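Local coordinates for mitogen-activated protein kinase kinase kinase 15 (Homo sapiens, PDB 6V0M), which probably phosphorylates MAP kinase kinases in stress signalling, and carries a sterile alpha motif likely to act in complexes of apoptosis signal-regulating kinases, at residues Lys5-Trp10 with Lys23-Gly28; Glu27-Ser32 with Asn36-Glu41; Glu41-Leu46 with Cys54-Ala59. All coordinates share one frame; numbering follows the deposited sequence.

Interaction 1: Lys5-Trp10 with Lys23-Gly28; sequences KELIDW and KIVEEG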
loop_
_atom_site.group_PDB
_atom_site.type_symbol
_atom_site.label_atom_id
_atom_site.label_comp_id
_atom_site.label_asym_id
_atom_site.label_seq_id
_atom_site.Cartn_x
_atom_site.Cartn_y
_atom_site.Cartn_z
ATOM N N LYS A 5 11.171 -2.006 6.476
ATOM C CA LYS A 5 10.562 -2.781 7.566
ATOM C C LYS A 5 9.154 -2.217 7.856
ATOM O O LYS A 5 8.207 -2.984 7.992
ATOM C CB LYS A 5 11.402 -2.824 8.824
ATOM C CG LYS A 5 10.784 -3.720 9.898
ATOM C CD LYS A 5 11.552 -3.623 11.188
ATOM C CE LYS A 5 10.635 -3.862 12.383
ATOM N NZ LYS A 5 10.005 -5.197 12.346
ATOM N N GLU A 6 9.026 -0.896 7.946
ATOM C CA GLU A 6 7.709 -0.259 8.222
ATOM C C GLU A 6 6.684 -0.558 7.127
ATOM O O GLU A 6 5.524 -0.864 7.404
ATOM C CB GLU A 6 7.819 1.250 8.480
ATOM C CG GLU A 6 8.390 2.133 7.379
ATOM C CD GLU A 6 8.042 3.641 7.523
ATOM O OE1 GLU A 6 7.643 4.125 8.630
ATOM O OE2 GLU A 6 8.202 4.368 6.515
ATOM N N LEU A 7 7.141 -0.505 5.874
ATOM C CA LEU A 7 6.328 -0.823 4.711
ATOM C C LEU A 7 5.905 -2.269 4.749
ATOM O O LEU A 7 4.751 -2.574 4.562
ATOM C CB LEU A 7 7.105 -0.511 3.422
ATOM C CG LEU A 7 6.456 -0.976 2.093
ATOM C CD1 LEU A 7 5.163 -0.246 1.885
ATOM C CD2 LEU A 7 7.394 -0.867 0.903
ATOM N N ILE A 8 6.869 -3.176 4.904
ATOM C CA ILE A 8 6.603 -4.617 4.893
ATOM C C ILE A 8 5.595 -5.014 5.992
ATOM O O ILE A 8 4.635 -5.780 5.733
ATOM C CB ILE A 8 7.890 -5.373 4.993
ATOM C CG1 ILE A 8 8.678 -5.217 3.672
ATOM C CG2 ILE A 8 7.653 -6.853 5.316
ATOM C CD1 ILE A 8 10.107 -5.786 3.709
ATOM N N ASP A 9 5.790 -4.475 7.205
ATOM C CA ASP A 9 4.900 -4.778 8.315
ATOM C C ASP A 9 3.452 -4.339 8.043
ATOM O O ASP A 9 2.520 -5.075 8.323
ATOM C CB ASP A 9 5.407 -4.163 9.616
ATOM C CG ASP A 9 6.655 -4.841 10.148
ATOM O OD1 ASP A 9 7.004 -5.990 9.717
ATOM O OD2 ASP A 9 7.289 -4.196 11.015
ATOM N N TRP A 10 3.289 -3.139 7.472
ATOM C CA TRP A 10 1.975 -2.573 7.140
ATOM C C TRP A 10 1.293 -3.397 6.007
ATOM O O TRP A 10 0.112 -3.715 6.097
ATOM C CB TRP A 10 2.114 -1.094 6.730
ATOM C CG TRP A 10 0.812 -0.398 6.421
ATOM C CD1 TRP A 10 0.057 0.298 7.265
ATOM C CD2 TRP A 10 0.136 -0.366 5.156
ATOM N NE1 TRP A 10 -1.037 0.851 6.616
ATOM C CE2 TRP A 10 -1.025 0.416 5.323
ATOM C CE3 TRP A 10 0.437 -0.870 3.884
ATOM C CZ2 TRP A 10 -1.904 0.677 4.281
ATOM C CZ3 TRP A 10 -0.437 -0.630 2.871
ATOM C CH2 TRP A 10 -1.599 0.166 3.078
ATOM N N LYS A 23 7.277 -7.497 -5.009
ATOM C CA LYS A 23 6.942 -6.648 -6.115
ATOM C C LYS A 23 6.871 -5.170 -5.731
ATOM O O LYS A 23 7.475 -4.289 -6.425
ATOM C CB LYS A 23 5.611 -7.104 -6.748
ATOM C CG LYS A 23 5.798 -8.249 -7.695
ATOM C CD LYS A 23 4.463 -8.889 -8.095
ATOM C CE LYS A 23 3.592 -8.004 -8.965
ATOM N NZ LYS A 23 2.189 -8.546 -8.958
ATOM N N ILE A 24 6.164 -4.867 -4.625
ATOM C CA ILE A 24 6.075 -3.502 -4.178
ATOM C C ILE A 24 7.412 -2.888 -3.748
ATOM O O ILE A 24 7.780 -1.742 -4.108
ATOM C CB ILE A 24 5.010 -3.408 -3.063
ATOM C CG1 ILE A 24 3.673 -3.741 -3.735
ATOM C CG2 ILE A 24 4.983 -2.015 -2.517
ATOM C CD1 ILE A 24 2.499 -3.860 -2.758
ATOM N N VAL A 25 8.176 -3.687 -3.002
ATOM C CA VAL A 25 9.512 -3.260 -2.562
ATOM C C VAL A 25 10.434 -3.041 -3.755
ATOM O O VAL A 25 11.192 -2.069 -3.804
ATOM C CB VAL A 25 10.054 -4.305 -1.569
ATOM C CG1 VAL A 25 11.590 -4.177 -1.408
ATOM C CG2 VAL A 25 9.257 -4.200 -0.244
ATOM N N GLU A 26 10.386 -3.940 -4.731
ATOM C CA GLU A 26 11.272 -3.797 -5.936
ATOM C C GLU A 26 11.025 -2.526 -6.708
ATOM O O GLU A 26 11.917 -2.027 -7.325
ATOM C CB GLU A 26 11.101 -4.988 -6.842
ATOM C CG GLU A 26 11.741 -6.226 -6.247
ATOM C CD GLU A 26 11.438 -7.473 -7.050
ATOM O OE1 GLU A 26 10.644 -7.383 -8.009
ATOM O OE2 GLU A 26 11.969 -8.549 -6.692
ATOM N N GLU A 27 9.800 -1.973 -6.629
ATOM C CA GLU A 27 9.494 -0.680 -7.230
ATOM C C GLU A 27 9.916 0.511 -6.411
ATOM O O GLU A 27 9.874 1.646 -6.885
ATOM C CB GLU A 27 7.995 -0.578 -7.550
ATOM C CG GLU A 27 7.450 -1.519 -8.587
ATOM C CD GLU A 27 8.172 -1.431 -9.928
ATOM O OE1 GLU A 27 8.540 -0.336 -10.405
ATOM O OE2 GLU A 27 8.449 -2.512 -10.489
ATOM N N GLY A 28 10.400 0.293 -5.179
ATOM C CA GLY A 28 10.936 1.378 -4.398
ATOM C C GLY A 28 9.808 2.254 -3.822
ATOM O O GLY A 28 10.008 3.398 -3.512
#
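Leu7 lays its CD2 methyl against CG2 of Val25, 4.0 Å away, where helix 4-13 meets helix 18-26 in the five-helix bundle of a sterile alpha motif (SAM) domain. The same methyl of Val25 also meets CG1 of Ile8, at 4.1 Å, and thus rests against two consecutive residues of the facing helix. With CG of Leu7 anti to the backbone N (chi1 172°), the CD2 branch extends far enough to touch CG2 of Ile24 as well, at 4.3 Å. Ile8 behaves differently: its CB does not point at helix 18-26, and CG1 closes the distance. No hydrogen bond crosses the interface, which illustrates how a few branched aliphatic groups can join two helices. Leu7 and Ile24 are buried, whereas Ile8 and Val25 are partly exposed, placing the contact between core and surface. Just beyond, helix 18-26 finishes in a Schellman motif, Gly28 taking the positive phi (76°) that glycine tolerates well. Away from the interface on helix 4-13, Asp9 OD1 forms a salt bridge with Arg12, while Asp9 OD2 offers its syn lone pair to Lys5 NZ at 3.2 Å.

Interaction 2: Glu27-Ser32 with Asn36-Glu41; sequences EGYTLS and NEITKE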
loop_
_atom_site.group_PDB
_atom_site.type_symbol
_atom_site.label_atom_id
_atom_site.label_comp_id
_atom_site.label_asym_id
_atom_site.label_seq_id
_atom_site.Cartn_x
_atom_site.Cartn_y
_atom_site.Cartn_z
ATOM N N GLU A 27 9.800 -1.973 -6.629
ATOM C CA GLU A 27 9.494 -0.680 -7.230
ATOM C C GLU A 27 9.916 0.511 -6.411
ATOM O O GLU A 27 9.874 1.646 -6.885
ATOM C CB GLU A 27 7.995 -0.578 -7.550
ATOM C CG GLU A 27 7.450 -1.519 -8.587
ATOM C CD GLU A 27 8.172 -1.431 -9.928
ATOM O OE1 GLU A 27 8.540 -0.336 -10.405
ATOM O OE2 GLU A 27 8.449 -2.512 -10.489
ATOM N N GLY A 28 10.400 0.293 -5.179
ATOM C CA GLY A 28 10.936 1.378 -4.398
ATOM C C GLY A 28 9.808 2.254 -3.822
ATOM O O GLY A 28 10.008 3.398 -3.512
ATOM N N TYR A 29 8.619 1.681 -3.723
ATOM C CA TYR A 29 7.523 2.360 -2.939
ATOM C C TYR A 29 7.912 2.438 -1.459
ATOM O O TYR A 29 8.426 1.518 -0.892
ATOM C CB TYR A 29 6.185 1.672 -3.076
ATOM C CG TYR A 29 5.479 1.806 -4.401
ATOM C CD1 TYR A 29 4.835 2.976 -4.758
ATOM C CD2 TYR A 29 5.412 0.765 -5.294
ATOM C CE1 TYR A 29 4.126 3.091 -5.914
ATOM C CE2 TYR A 29 4.775 0.904 -6.515
ATOM C CZ TYR A 29 4.124 2.082 -6.815
ATOM O OH TYR A 29 3.489 2.227 -7.996
ATOM N N THR A 30 7.616 3.578 -0.848
ATOM C CA THR A 30 7.722 3.752 0.615
ATOM C C THR A 30 6.295 3.697 1.123
ATOM O O THR A 30 5.307 3.849 0.360
ATOM C CB THR A 30 8.348 5.097 0.967
ATOM O OG1 THR A 30 7.500 6.153 0.500
ATOM C CG2 THR A 30 9.704 5.326 0.356
ATOM N N LEU A 31 6.190 3.540 2.442
ATOM C CA LEU A 31 4.897 3.571 3.089
ATOM C C LEU A 31 4.271 4.930 2.821
ATOM O O LEU A 31 3.074 5.028 2.516
ATOM C CB LEU A 31 5.037 3.281 4.581
ATOM C CG LEU A 31 3.753 3.175 5.411
ATOM C CD1 LEU A 31 2.751 2.276 4.798
ATOM C CD2 LEU A 31 4.142 2.676 6.805
ATOM N N SER A 32 5.072 5.997 2.885
ATOM C CA SER A 32 4.542 7.332 2.550
ATOM C C SER A 32 3.874 7.400 1.180
ATOM O O SER A 32 2.775 7.998 0.983
ATOM C CB SER A 32 5.641 8.384 2.644
ATOM O OG SER A 32 5.072 9.621 2.431
ATOM N N ASN A 36 -0.122 8.222 0.763
ATOM C CA ASN A 36 -0.348 9.592 0.250
ATOM C C ASN A 36 -0.441 9.776 -1.293
ATOM O O ASN A 36 -1.152 10.622 -1.777
ATOM C CB ASN A 36 0.718 10.510 0.809
ATOM C CG ASN A 36 0.660 10.561 2.322
ATOM O OD1 ASN A 36 -0.327 11.039 2.856
ATOM N ND2 ASN A 36 1.637 9.975 3.016
ATOM N N GLU A 37 0.313 8.980 -2.064
ATOM C CA GLU A 37 0.550 9.274 -3.482
ATOM C C GLU A 37 -0.063 8.317 -4.464
ATOM O O GLU A 37 -0.488 8.727 -5.512
ATOM C CB GLU A 37 2.073 9.270 -3.768
ATOM C CG GLU A 37 2.919 10.081 -2.806
ATOM C CD GLU A 37 2.764 11.553 -3.054
ATOM O OE1 GLU A 37 3.018 11.958 -4.198
ATOM O OE2 GLU A 37 2.468 12.315 -2.127
ATOM N N ILE A 38 -0.067 7.017 -4.151
ATOM C CA ILE A 38 -0.541 6.056 -5.148
ATOM C C ILE A 38 -2.015 6.176 -5.477
ATOM O O ILE A 38 -2.837 6.704 -4.693
ATOM C CB ILE A 38 -0.261 4.599 -4.782
ATOM C CG1 ILE A 38 -1.031 4.222 -3.526
ATOM C CG2 ILE A 38 1.261 4.401 -4.751
ATOM C CD1 ILE A 38 -1.223 2.793 -3.266
ATOM N N THR A 39 -2.325 5.749 -6.701
ATOM C CA THR A 39 -3.681 5.674 -7.171
ATOM C C THR A 39 -4.030 4.237 -7.290
ATOM O O THR A 39 -3.156 3.347 -7.325
ATOM C CB THR A 39 -3.860 6.363 -8.508
ATOM O OG1 THR A 39 -3.148 5.618 -9.541
ATOM C CG2 THR A 39 -3.400 7.819 -8.418
ATOM N N LYS A 40 -5.328 3.978 -7.431
ATOM C CA LYS A 40 -5.779 2.615 -7.641
ATOM C C LYS A 40 -5.145 2.059 -8.927
ATOM O O LYS A 40 -4.838 0.866 -8.996
ATOM C CB LYS A 40 -7.287 2.591 -7.723
ATOM C CG LYS A 40 -7.872 1.461 -6.911
ATOM C CD LYS A 40 -9.386 1.434 -6.968
ATOM C CE LYS A 40 -9.958 2.827 -6.775
ATOM N NZ LYS A 40 -11.379 2.809 -6.371
ATOM N N GLU A 41 -4.960 2.912 -9.941
ATOM C CA GLU A 41 -4.361 2.478 -11.204
ATOM C C GLU A 41 -2.940 1.921 -11.046
ATOM O O GLU A 41 -2.551 0.961 -11.731
ATOM C CB GLU A 41 -4.395 3.621 -12.229
ATOM C CG GLU A 41 -3.996 3.238 -13.647
ATOM C CD GLU A 41 -2.478 3.139 -13.933
ATOM O OE1 GLU A 41 -1.639 3.683 -13.204
ATOM O OE2 GLU A 41 -2.121 2.390 -14.842
#
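Ser32 and Asn36 meet one helical turn apart, with a single carbonyl oxygen, Ser32 O, accepting two hydrogen bonds from the same residue. Asn36 N donates at 2.9 Å to Ser32 O in the ordinary backbone pattern. The side-chain ND2 of Asn36 adds a second bond to Ser32 O at 3.1 Å, and this donor lies in the carbonyl plane, on a lone pair. The bond is bent, with an N-H...O angle of 136°. The amide can reach back because CG of Asn36 sits beside its own backbone N (chi1 -61°). Replacing Asn36 by an alanine keeps the backbone bond but removes the amide, and Ser32 O would probably be left with one of its two donors, with a gap opened where the side chain touched Tyr63 and Gln67 of helix 50-70.

The other half of the contact is apolar. CG2 of Ile38 approaches the Tyr29 ring obliquely, 3.4 Å from CE1 of Tyr29, a close fit for two carbon groups, and the side chains cross at about a right angle. In Ile38, CG1 takes the crowded position between backbone N and carbonyl carbon (chi1 64°), a rotation that sets CG2 anti to the carbonyl carbon as the branch that meets the tyrosine.

Farther out, the chain on both sides is fixed by capping boxes. Thr30 and Thr39 each occupy an N-cap, their hydroxyls capping backbone nitrogens, while Asp33 and Asp42 accept in return from Thr30 N and Thr39 N. Ile38 O is bound by Arg64. The contact brackets helix 31-37, with Tyr29 touching Asp42 of helix 40-45, Leu31 packing on helix 4-13, and Asn36 lying against helix 50-70.

Interaction 3: Glu41-Leu46 with Cys54-Ala59; sequences EDLRYL and CRLWSA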
loop_
_atom_site.group_PDB
_atom_site.type_symbol
_atom_site.label_atom_id
_atom_site.label_comp_id
_atom_site.label_asym_id
_atom_site.label_seq_id
_atom_site.Cartn_x
_atom_site.Cartn_y
_atom_site.Cartn_z
ATOM N N GLU A 41 -4.960 2.912 -9.941
ATOM C CA GLU A 41 -4.361 2.478 -11.204
ATOM C C GLU A 41 -2.940 1.921 -11.046
ATOM O O GLU A 41 -2.551 0.961 -11.731
ATOM C CB GLU A 41 -4.395 3.621 -12.229
ATOM C CG GLU A 41 -3.996 3.238 -13.647
ATOM C CD GLU A 41 -2.478 3.139 -13.933
ATOM O OE1 GLU A 41 -1.639 3.683 -13.204
ATOM O OE2 GLU A 41 -2.121 2.390 -14.842
ATOM N N ASP A 42 -2.181 2.482 -10.102
ATOM C CA ASP A 42 -0.813 1.979 -9.761
ATOM C C ASP A 42 -0.929 0.572 -9.254
ATOM O O ASP A 42 -0.142 -0.262 -9.662
ATOM C CB ASP A 42 -0.131 2.822 -8.674
ATOM C CG ASP A 42 0.192 4.228 -9.149
ATOM O OD1 ASP A 42 0.816 4.327 -10.227
ATOM O OD2 ASP A 42 -0.201 5.249 -8.459
ATOM N N LEU A 43 -1.917 0.321 -8.374
ATOM C CA LEU A 43 -2.124 -1.030 -7.829
ATOM C C LEU A 43 -2.512 -2.041 -8.938
ATOM O O LEU A 43 -1.999 -3.146 -8.960
ATOM C CB LEU A 43 -3.171 -1.026 -6.735
ATOM C CG LEU A 43 -2.913 -0.104 -5.546
ATOM C CD1 LEU A 43 -4.120 -0.086 -4.623
ATOM C CD2 LEU A 43 -1.654 -0.526 -4.833
ATOM N N ARG A 44 -3.391 -1.627 -9.857
ATOM C CA ARG A 44 -3.768 -2.459 -10.992
ATOM C C ARG A 44 -2.568 -2.765 -11.891
ATOM O O ARG A 44 -2.392 -3.893 -12.384
ATOM C CB ARG A 44 -4.914 -1.851 -11.768
ATOM C CG ARG A 44 -6.180 -1.700 -10.893
ATOM C CD ARG A 44 -7.511 -2.014 -11.525
ATOM N NE ARG A 44 -8.350 -2.862 -10.638
ATOM C CZ ARG A 44 -9.339 -2.440 -9.834
ATOM N NH1 ARG A 44 -9.695 -1.161 -9.772
ATOM N NH2 ARG A 44 -9.996 -3.321 -9.089
ATOM N N TYR A 45 -1.714 -1.759 -12.101
ATOM C CA TYR A 45 -0.528 -1.961 -12.957
ATOM C C TYR A 45 0.419 -2.973 -12.302
ATOM O O TYR A 45 1.084 -3.754 -12.995
ATOM C CB TYR A 45 0.170 -0.612 -13.230
ATOM C CG TYR A 45 1.318 -0.676 -14.158
ATOM C CD1 TYR A 45 1.125 -0.736 -15.529
ATOM C CD2 TYR A 45 2.603 -0.693 -13.669
ATOM C CE1 TYR A 45 2.226 -0.801 -16.416
ATOM C CE2 TYR A 45 3.699 -0.748 -14.512
ATOM C CZ TYR A 45 3.499 -0.788 -15.880
ATOM O OH TYR A 45 4.589 -0.876 -16.696
ATOM N N LEU A 46 0.476 -2.979 -10.964
ATOM C CA LEU A 46 1.265 -3.957 -10.230
ATOM C C LEU A 46 0.679 -5.346 -10.304
ATOM O O LEU A 46 1.300 -6.275 -9.839
ATOM C CB LEU A 46 1.370 -3.556 -8.757
ATOM C CG LEU A 46 2.236 -2.353 -8.449
ATOM C CD1 LEU A 46 1.793 -1.779 -7.110
ATOM C CD2 LEU A 46 3.674 -2.852 -8.455
ATOM N N CYS A 54 -8.408 -4.555 -2.689
ATOM C CA CYS A 54 -9.634 -4.004 -2.002
ATOM C C CYS A 54 -9.284 -3.552 -0.588
ATOM O O CYS A 54 -9.514 -2.396 -0.233
ATOM C CB CYS A 54 -10.654 -5.056 -2.024
ATOM S SG CYS A 54 -12.115 -4.634 -1.115
ATOM N N ARG A 55 -8.609 -4.443 0.143
ATOM C CA ARG A 55 -8.147 -4.206 1.508
ATOM C C ARG A 55 -7.189 -3.074 1.629
ATOM O O ARG A 55 -7.299 -2.205 2.524
ATOM C CB ARG A 55 -7.427 -5.493 2.046
ATOM C CG ARG A 55 -8.472 -6.482 2.447
ATOM C CD ARG A 55 -7.983 -7.702 3.203
ATOM N NE ARG A 55 -6.849 -8.259 2.575
ATOM C CZ ARG A 55 -6.829 -9.287 1.757
ATOM N NH1 ARG A 55 -7.907 -9.964 1.336
ATOM N NH2 ARG A 55 -5.672 -9.608 1.280
ATOM N N LEU A 56 -6.173 -3.093 0.756
ATOM C CA LEU A 56 -5.159 -2.100 0.787
ATOM C C LEU A 56 -5.720 -0.694 0.470
ATOM O O LEU A 56 -5.450 0.289 1.198
ATOM C CB LEU A 56 -4.052 -2.532 -0.174
ATOM C CG LEU A 56 -2.749 -1.826 0.033
ATOM C CD1 LEU A 56 -1.626 -2.729 -0.486
ATOM C CD2 LEU A 56 -2.879 -0.518 -0.692
ATOM N N TRP A 57 -6.523 -0.616 -0.586
ATOM C CA TRP A 57 -7.090 0.653 -0.957
ATOM C C TRP A 57 -8.075 1.168 0.103
ATOM O O TRP A 57 -8.180 2.377 0.319
ATOM C CB TRP A 57 -7.794 0.540 -2.309
ATOM C CG TRP A 57 -8.254 1.817 -2.800
ATOM C CD1 TRP A 57 -9.540 2.230 -2.950
ATOM C CD2 TRP A 57 -7.414 2.908 -3.212
ATOM N NE1 TRP A 57 -9.559 3.517 -3.395
ATOM C CE2 TRP A 57 -8.262 3.947 -3.598
ATOM C CE3 TRP A 57 -6.046 3.092 -3.292
ATOM C CZ2 TRP A 57 -7.767 5.176 -4.056
ATOM C CZ3 TRP A 57 -5.564 4.308 -3.817
ATOM C CH2 TRP A 57 -6.415 5.304 -4.168
ATOM N N SER A 58 -8.816 0.267 0.734
ATOM C CA SER A 58 -9.718 0.685 1.820
ATOM C C SER A 58 -8.932 1.306 2.972
ATOM O O SER A 58 -9.320 2.406 3.462
ATOM C CB SER A 58 -10.593 -0.464 2.348
ATOM O OG SER A 58 -9.806 -1.487 2.882
ATOM N N ALA A 59 -7.788 0.695 3.337
ATOM C CA ALA A 59 -6.896 1.263 4.371
ATOM C C ALA A 59 -6.329 2.654 3.980
ATOM O O ALA A 59 -6.414 3.628 4.765
ATOM C CB ALA A 59 -5.779 0.368 4.818
#
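Leu43 supplies the apolar link, presenting one methyl, CD1, to two successive residues of the facing helix. CD1 of Leu43 lies 3.9 Å from CE3 of Trp57, in the six-membered part of the indole, which it approaches obliquely. The same CD1 of Leu43 stands 4.1 Å from CD2 of Leu56. All three residues direct their CB toward the opposite segment. CG of Trp57 is anti to its backbone N (chi1 -174°), an orientation that carries the indole along the flank of helix 50-70 to where the leucine meets it. Leu43 and Leu56 are buried, and Leu43 also packs on Ile38, Leu48 and Leu53, so the leucine is enclosed by more than the two residues across from it.

This is the junction of the short helix 40-45 with the long C-terminal helix of the SAM fold, helix 50-70, which packs against the other helices along much of its length. Leu56 also continues the hydrophobic interior, touching Trp10 and Leu11 of helix 4-13.

No hydrogen bond crosses this apolar seam; the polar interactions lie within each helix or reach other parts of the chain. On helix 50-70, Ser58 OG donates to Arg55 O at 2.6 Å, a short bond made from above the carbonyl plane, with a C=O...donor angle of 112°. Ala59 N reaches the same Arg55 O from the same face at 3.1 Å, giving that oxygen two donors. The side chain of Arg55 turns to a different part of the chain, where its NE bonds to Gln14 O. On the other segment, Asp42 OD2 accepts from Thr39 N at the start of helix 40-45, and Leu46 O accepts from Lys23 NZ.

The three contacts follow one another along the chain, and neighbours share residues: Glu27 and Gly28 belong to interactions 1 and 2, Glu41 to interactions 2 and 3. Interactions 1 and 3 lie on opposite sides of the chain's centre, about 14 Å apart between centres, and interaction 2 is about 10 Å and 9 Å from them. Direct packing joins them. Trp10 from the first helix touches Leu31 of interaction 2 and Leu56 of interaction 3, while Lys40 runs beside Trp57. All five helices of the SAM domain are thus linked into one bundle, consistent with a module whose outer surfaces could serve assembly with related kinases.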